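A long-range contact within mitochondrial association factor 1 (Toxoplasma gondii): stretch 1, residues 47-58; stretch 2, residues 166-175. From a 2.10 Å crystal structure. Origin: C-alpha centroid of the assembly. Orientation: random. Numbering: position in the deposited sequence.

Stretch 1 (47-58) TVDAGTYGLFIG
Stretch 2 (166-175) VMLYTVAPFG

The hydroxyl of Tyr169 organizes the loop that follows the first strand. Tyr169 OH accepts from Thr52 N (2.7 Å) and Thr52 OG1 (3.0 Å) and donates to Phe56 O (2.9 Å), as a phenol can. With chi1 t and chi2 -72°, the ring lies under Gly51, whose CA sits 3.6 Å from the Tyr169 ring centroid, over one face. A CB on Gly51 would fall 2.2 Å from Tyr169 CE1, so glycine fits here.

Upstream, extended strands run parallel, crossing at -31°, with Val48 beside Leu168 and Asp49 beside Tyr169 (both CA-CA 4.4 Å). The backbone ladder alternates: Leu168 N to Thr47 O (2.9 Å), Asp49 N to Leu168 O (2.7 Å), Thr170 N to Asp49 O (3.0 Å) and Gly51 N to Thr170 O (2.6 Å, bent to 143°). Val48 (t), Leu168 (m) and Thr170 (t) share one face; buried Val48 turns apolar CG1 to the Thr170 methyl CG2 at 3.5 Å. On the other, Ile57 (m, t), branched and apolar, sets CG1 3.8 Å from Tyr169 CE2 and CD1 3.9 Å from Met167 CE.

A type I turn, Thr52 to Leu55, closes with Leu55 N to Thr52 O (3.0 Å). Buried Leu55 packs methyl CD2 3.7 Å from Val171 CG2. Tyr53 (m) lays CD1 3.3 Å from Val171 CG1, while Tyr53 OH donates to Ala172 O (3.1 Å).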

ATOM      1  N   THR A  47      -1.274   3.951  -5.407  1.00 19.63           N
ATOM      2  CA  THR A  47      -0.225   4.085  -4.407  1.00 17.48           C
ATOM      3  C   THR A  47      -0.687   3.522  -3.064  1.00 21.74           C
ATOM      4  O   THR A  47      -1.826   3.739  -2.642  1.00 19.53           O
ATOM      5  CB  THR A  47       0.200   5.553  -4.246  1.00 22.95           C
ATOM      6  OG1 THR A  47       0.611   6.064  -5.521  1.00 20.35           O
ATOM      7  CG2 THR A  47       1.350   5.676  -3.259  1.00 23.63           C
ATOM      8  N   VAL A  48       0.211   2.799  -2.401  1.00 19.52           N
ATOM      9  CA  VAL A  48      -0.106   2.106  -1.158  1.00 22.04           C
ATOM     10  C   VAL A  48       0.280   2.942   0.056  1.00 22.47           C
ATOM     11  O   VAL A  48       1.457   3.189   0.308  1.00 23.25           O
ATOM     12  CB  VAL A  48       0.610   0.742  -1.084  1.00 22.41           C
ATOM     13  CG1 VAL A  48       0.427   0.099   0.292  1.00 25.49           C
ATOM     14  CG2 VAL A  48       0.095  -0.187  -2.180  1.00 22.22           C
ATOM     15  N   ASP A  49      -0.726   3.362   0.814  1.00 23.59           N
ATOM     16  CA  ASP A  49      -0.506   4.138   2.025  1.00 20.26           C
ATOM     17  C   ASP A  49       0.080   3.271   3.133  1.00 20.36           C
ATOM     18  O   ASP A  49      -0.471   2.221   3.461  1.00 24.16           O
ATOM     19  CB  ASP A  49      -1.822   4.760   2.494  1.00 21.51           C
ATOM     20  CG  ASP A  49      -1.628   5.809   3.576  1.00 26.47           C
ATOM     21  OD1 ASP A  49      -0.497   5.955   4.089  1.00 27.15           O
ATOM     22  OD2 ASP A  49      -2.620   6.486   3.921  1.00 22.39           O
ATOM     23  N   ALA A  50       1.195   3.708   3.710  1.00 21.24           N
ATOM     24  CA  ALA A  50       1.729   3.059   4.901  1.00 22.13           C
ATOM     25  C   ALA A  50       0.831   3.404   6.084  1.00 19.87           C
ATOM     26  O   ALA A  50       1.042   4.405   6.769  1.00 23.81           O
ATOM     27  CB  ALA A  50       3.161   3.491   5.161  1.00 23.69           C
ATOM     28  N   GLY A  51      -0.171   2.561   6.312  1.00 20.40           N
ATOM     29  CA  GLY A  51      -1.245   2.863   7.239  1.00 22.88           C
ATOM     30  C   GLY A  51      -0.889   2.730   8.704  1.00 23.18           C
ATOM     31  O   GLY A  51       0.153   2.184   9.064  1.00 20.79           O
ATOM     32  N   THR A  52      -1.782   3.232   9.550  1.00 22.95           N
ATOM     33  CA  THR A  52      -1.623   3.166  10.996  1.00 23.80           C
ATOM     34  C   THR A  52      -2.444   2.011  11.558  1.00 20.64           C
ATOM     35  O   THR A  52      -3.389   1.544  10.926  1.00 19.11           O
ATOM     36  CB  THR A  52      -2.068   4.474  11.668  1.00 22.08           C
ATOM     37  OG1 THR A  52      -3.444   4.712  11.361  1.00 22.18           O
ATOM     38  CG2 THR A  52      -1.232   5.651  11.175  1.00 28.83           C
ATOM     39  N   TYR A  53      -2.086   1.565  12.755  1.00 21.77           N
ATOM     40  CA  TYR A  53      -2.791   0.470  13.410  1.00 23.21           C
ATOM     41  C   TYR A  53      -4.224   0.860  13.774  1.00 21.09           C
ATOM     42  O   TYR A  53      -5.076  -0.006  13.971  1.00 24.03           O
ATOM     43  CB  TYR A  53      -2.017   0.031  14.655  1.00 24.73           C
ATOM     44  CG  TYR A  53      -0.591  -0.372  14.339  1.00 21.93           C
ATOM     45  CD1 TYR A  53      -0.331  -1.459  13.515  1.00 23.23           C
ATOM     46  CD2 TYR A  53       0.490   0.337  14.850  1.00 24.81           C
ATOM     47  CE1 TYR A  53       0.963  -1.834  13.210  1.00 20.20           C
ATOM     48  CE2 TYR A  53       1.793  -0.033  14.550  1.00 23.66           C
ATOM     49  CZ  TYR A  53       2.022  -1.118  13.727  1.00 22.40           C
ATOM     50  OH  TYR A  53       3.310  -1.494  13.421  1.00 22.91           O
ATOM     51  N   GLY A  54      -4.483   2.163  13.844  1.00 21.70           N
ATOM     52  CA  GLY A  54      -5.820   2.668  14.108  1.00 22.69           C
ATOM     53  C   GLY A  54      -6.646   2.871  12.847  1.00 25.92           C
ATOM     54  O   GLY A  54      -7.823   3.221  12.926  1.00 21.80           O
ATOM     55  N   LEU A  55      -6.018   2.672  11.690  1.00 20.07           N
ATOM     56  CA  LEU A  55      -6.709   2.649  10.396  1.00 20.20           C
ATOM     57  C   LEU A  55      -7.258   4.003   9.929  1.00 21.14           C
ATOM     58  O   LEU A  55      -8.222   4.041   9.165  1.00 21.98           O
ATOM     59  CB  LEU A  55      -7.864   1.640  10.430  1.00 21.83           C
ATOM     60  CG  LEU A  55      -7.565   0.229  10.938  1.00 17.57           C
ATOM     61  CD1 LEU A  55      -8.818  -0.634  10.836  1.00 21.04           C
ATOM     62  CD2 LEU A  55      -6.414  -0.397  10.170  1.00 21.55           C
ATOM     63  N   PHE A  56      -6.645   5.104  10.357  1.00 21.44           N
ATOM     64  CA  PHE A  56      -7.065   6.430   9.899  1.00 21.81           C
ATOM     65  C   PHE A  56      -6.128   6.968   8.818  1.00 20.33           C
ATOM     66  O   PHE A  56      -4.947   6.627   8.783  1.00 20.85           O
ATOM     67  CB  PHE A  56      -7.113   7.420  11.066  1.00 25.92           C
ATOM     68  CG  PHE A  56      -5.759   7.840  11.551  1.00 27.77           C
ATOM     69  CD1 PHE A  56      -5.105   8.919  10.980  1.00 31.94           C
ATOM     70  CD2 PHE A  56      -5.137   7.153  12.575  1.00 29.70           C
ATOM     71  CE1 PHE A  56      -3.854   9.299  11.419  1.00 33.18           C
ATOM     72  CE2 PHE A  56      -3.884   7.531  13.013  1.00 34.14           C
ATOM     73  CZ  PHE A  56      -3.245   8.607  12.438  1.00 33.48           C
ATOM     74  N   ILE A  57      -6.666   7.819   7.950  1.00 20.48           N
ATOM     75  CA  ILE A  57      -5.863   8.558   6.985  1.00 23.52           C
ATOM     76  C   ILE A  57      -5.608   9.963   7.520  1.00 20.45           C
ATOM     77  O   ILE A  57      -6.532  10.765   7.661  1.00 25.71           O
ATOM     78  CB  ILE A  57      -6.549   8.628   5.608  1.00 20.45           C
ATOM     79  CG1 ILE A  57      -6.618   7.228   4.992  1.00 22.72           C
ATOM     80  CG2 ILE A  57      -5.787   9.571   4.675  1.00 22.20           C
ATOM     81  CD1 ILE A  57      -7.495   7.130   3.763  1.00 22.86           C
ATOM     82  N   GLY A  58      -4.345  10.251   7.813  1.00 29.47           N
ATOM     83  CA  GLY A  58      -3.962  11.509   8.426  1.00 27.01           C
ATOM     84  C   GLY A  58      -2.629  11.364   9.128  1.00 31.45           C
ATOM     85  O   GLY A  58      -1.846  10.468   8.809  1.00 33.06           O
ATOM     86  N   VAL A 166      -7.351   5.652  -7.694  1.00 23.40           N
ATOM     87  CA  VAL A 166      -7.290   4.451  -6.867  1.00 23.29           C
ATOM     88  C   VAL A 166      -6.123   4.541  -5.895  1.00 23.15           C
ATOM     89  O   VAL A 166      -5.001   4.864  -6.287  1.00 22.66           O
ATOM     90  CB  VAL A 166      -7.141   3.169  -7.708  1.00 24.22           C
ATOM     91  CG1 VAL A 166      -7.039   1.943  -6.804  1.00 22.58           C
ATOM     92  CG2 VAL A 166      -8.309   3.020  -8.666  1.00 24.28           C
ATOM     93  N   MET A 167      -6.401   4.254  -4.627  1.00 23.35           N
ATOM     94  CA  MET A 167      -5.366   4.188  -3.606  1.00 21.64           C
ATOM     95  C   MET A 167      -5.516   2.900  -2.819  1.00 19.65           C
ATOM     96  O   MET A 167      -6.589   2.297  -2.798  1.00 20.42           O
ATOM     97  CB  MET A 167      -5.436   5.393  -2.660  1.00 17.64           C
ATOM     98  CG  MET A 167      -6.713   5.477  -1.829  1.00 19.89           C
ATOM     99  SD  MET A 167      -6.611   6.693  -0.495  1.00 27.99           S
ATOM    100  CE  MET A 167      -5.520   5.869   0.664  1.00 20.70           C
ATOM    101  N   LEU A 168      -4.428   2.476  -2.189  1.00 19.60           N
ATOM    102  CA  LEU A 168      -4.471   1.380  -1.239  1.00 19.76           C
ATOM    103  C   LEU A 168      -3.973   1.862   0.117  1.00 19.03           C
ATOM    104  O   LEU A 168      -3.302   2.888   0.221  1.00 21.47           O
ATOM    105  CB  LEU A 168      -3.638   0.193  -1.727  1.00 22.65           C
ATOM    106  CG  LEU A 168      -4.269  -0.673  -2.824  1.00 25.52           C
ATOM    107  CD1 LEU A 168      -3.528  -0.484  -4.131  1.00 26.96           C
ATOM    108  CD2 LEU A 168      -4.288  -2.141  -2.425  1.00 29.05           C
ATOM    109  N   TYR A 169      -4.320   1.101   1.147  1.00 17.81           N
ATOM    110  CA  TYR A 169      -3.973   1.412   2.528  1.00 18.12           C
ATOM    111  C   TYR A 169      -3.674   0.083   3.203  1.00 17.50           C
ATOM    112  O   TYR A 169      -4.491  -0.838   3.150  1.00 20.57           O
ATOM    113  CB  TYR A 169      -5.121   2.162   3.219  1.00 17.28           C
ATOM    114  CG  TYR A 169      -4.871   2.601   4.654  1.00 21.29           C
ATOM    115  CD1 TYR A 169      -4.831   1.679   5.694  1.00 21.90           C
ATOM    116  CD2 TYR A 169      -4.720   3.947   4.971  1.00 22.18           C
ATOM    117  CE1 TYR A 169      -4.624   2.082   7.002  1.00 17.62           C
ATOM    118  CE2 TYR A 169      -4.514   4.360   6.280  1.00 19.93           C
ATOM    119  CZ  TYR A 169      -4.467   3.423   7.290  1.00 19.05           C
ATOM    120  OH  TYR A 169      -4.262   3.824   8.592  1.00 20.28           O
ATOM    121  N   THR A 170      -2.495  -0.028   3.806  1.00 15.37           N
ATOM    122  CA  THR A 170      -2.079  -1.280   4.429  1.00 19.02           C
ATOM    123  C   THR A 170      -1.339  -1.023   5.736  1.00 22.05           C
ATOM    124  O   THR A 170      -0.749   0.043   5.935  1.00 27.57           O
ATOM    125  CB  THR A 170      -1.184  -2.119   3.477  1.00 23.56           C
ATOM    126  OG1 THR A 170      -1.106  -3.466   3.957  1.00 26.85           O
ATOM    127  CG2 THR A 170       0.222  -1.531   3.358  1.00 24.75           C
ATOM    128  N   VAL A 171      -1.380  -2.013   6.622  1.00 21.03           N
ATOM    129  CA  VAL A 171      -0.802  -1.899   7.957  1.00 25.17           C
ATOM    130  C   VAL A 171       0.361  -2.869   8.116  1.00 21.61           C
ATOM    131  O   VAL A 171       0.174  -4.086   8.117  1.00 24.66           O
ATOM    132  CB  VAL A 171      -1.855  -2.178   9.048  1.00 22.87           C
ATOM    133  CG1 VAL A 171      -1.240  -2.074  10.440  1.00 23.46           C
ATOM    134  CG2 VAL A 171      -3.026  -1.216   8.915  1.00 23.71           C
ATOM    135  N   ALA A 172       1.560  -2.315   8.264  1.00 22.50           N
ATOM    136  CA  ALA A 172       2.780  -3.108   8.346  1.00 22.96           C
ATOM    137  C   ALA A 172       3.076  -3.518   9.785  1.00 23.88           C
ATOM    138  O   ALA A 172       2.676  -2.828  10.723  1.00 21.06           O
ATOM    139  CB  ALA A 172       3.947  -2.324   7.772  1.00 23.40           C
ATOM    140  N   PRO A 173       3.789  -4.642   9.967  1.00 21.68           N
ATOM    141  CA  PRO A 173       4.146  -5.094  11.316  1.00 23.72           C
ATOM    142  C   PRO A 173       5.181  -4.192  11.978  1.00 21.55           C
ATOM    143  O   PRO A 173       6.068  -3.676  11.298  1.00 18.51           O
ATOM    144  CB  PRO A 173       4.716  -6.493  11.077  1.00 23.66           C
ATOM    145  CG  PRO A 173       5.228  -6.457   9.686  1.00 23.33           C
ATOM    146  CD  PRO A 173       4.300  -5.554   8.929  1.00 23.46           C
ATOM    147  N   PHE A 174       5.061  -4.002  13.287  1.00 23.35           N
ATOM    148  CA  PHE A 174       6.011  -3.183  14.028  1.00 20.43           C
ATOM    149  C   PHE A 174       7.346  -3.912  14.116  1.00 20.80           C
ATOM    150  O   PHE A 174       7.386  -5.132  14.265  1.00 25.24           O
ATOM    151  CB  PHE A 174       5.476  -2.859  15.426  1.00 23.56           C
ATOM    152  CG  PHE A 174       6.293  -1.840  16.165  1.00 22.52           C
ATOM    153  CD1 PHE A 174       6.335  -0.523  15.737  1.00 24.03           C
ATOM    154  CD2 PHE A 174       7.014  -2.198  17.290  1.00 26.92           C
ATOM    155  CE1 PHE A 174       7.087   0.418  16.417  1.00 27.86           C
ATOM    156  CE2 PHE A 174       7.768  -1.262  17.974  1.00 24.22           C
ATOM    157  CZ  PHE A 174       7.803   0.047  17.537  1.00 24.05           C
ATOM    158  N   GLY A 175       8.436  -3.159  14.021  1.00 24.42           N
ATOM    159  CA  GLY A 175       9.756  -3.747  13.880  1.00 25.68           C
ATOM    160  C   GLY A 175      10.261  -4.529  15.076  1.00 25.79           C
ATOM    161  O   GLY A 175      11.079  -5.435  14.920  1.00 25.23           O
TER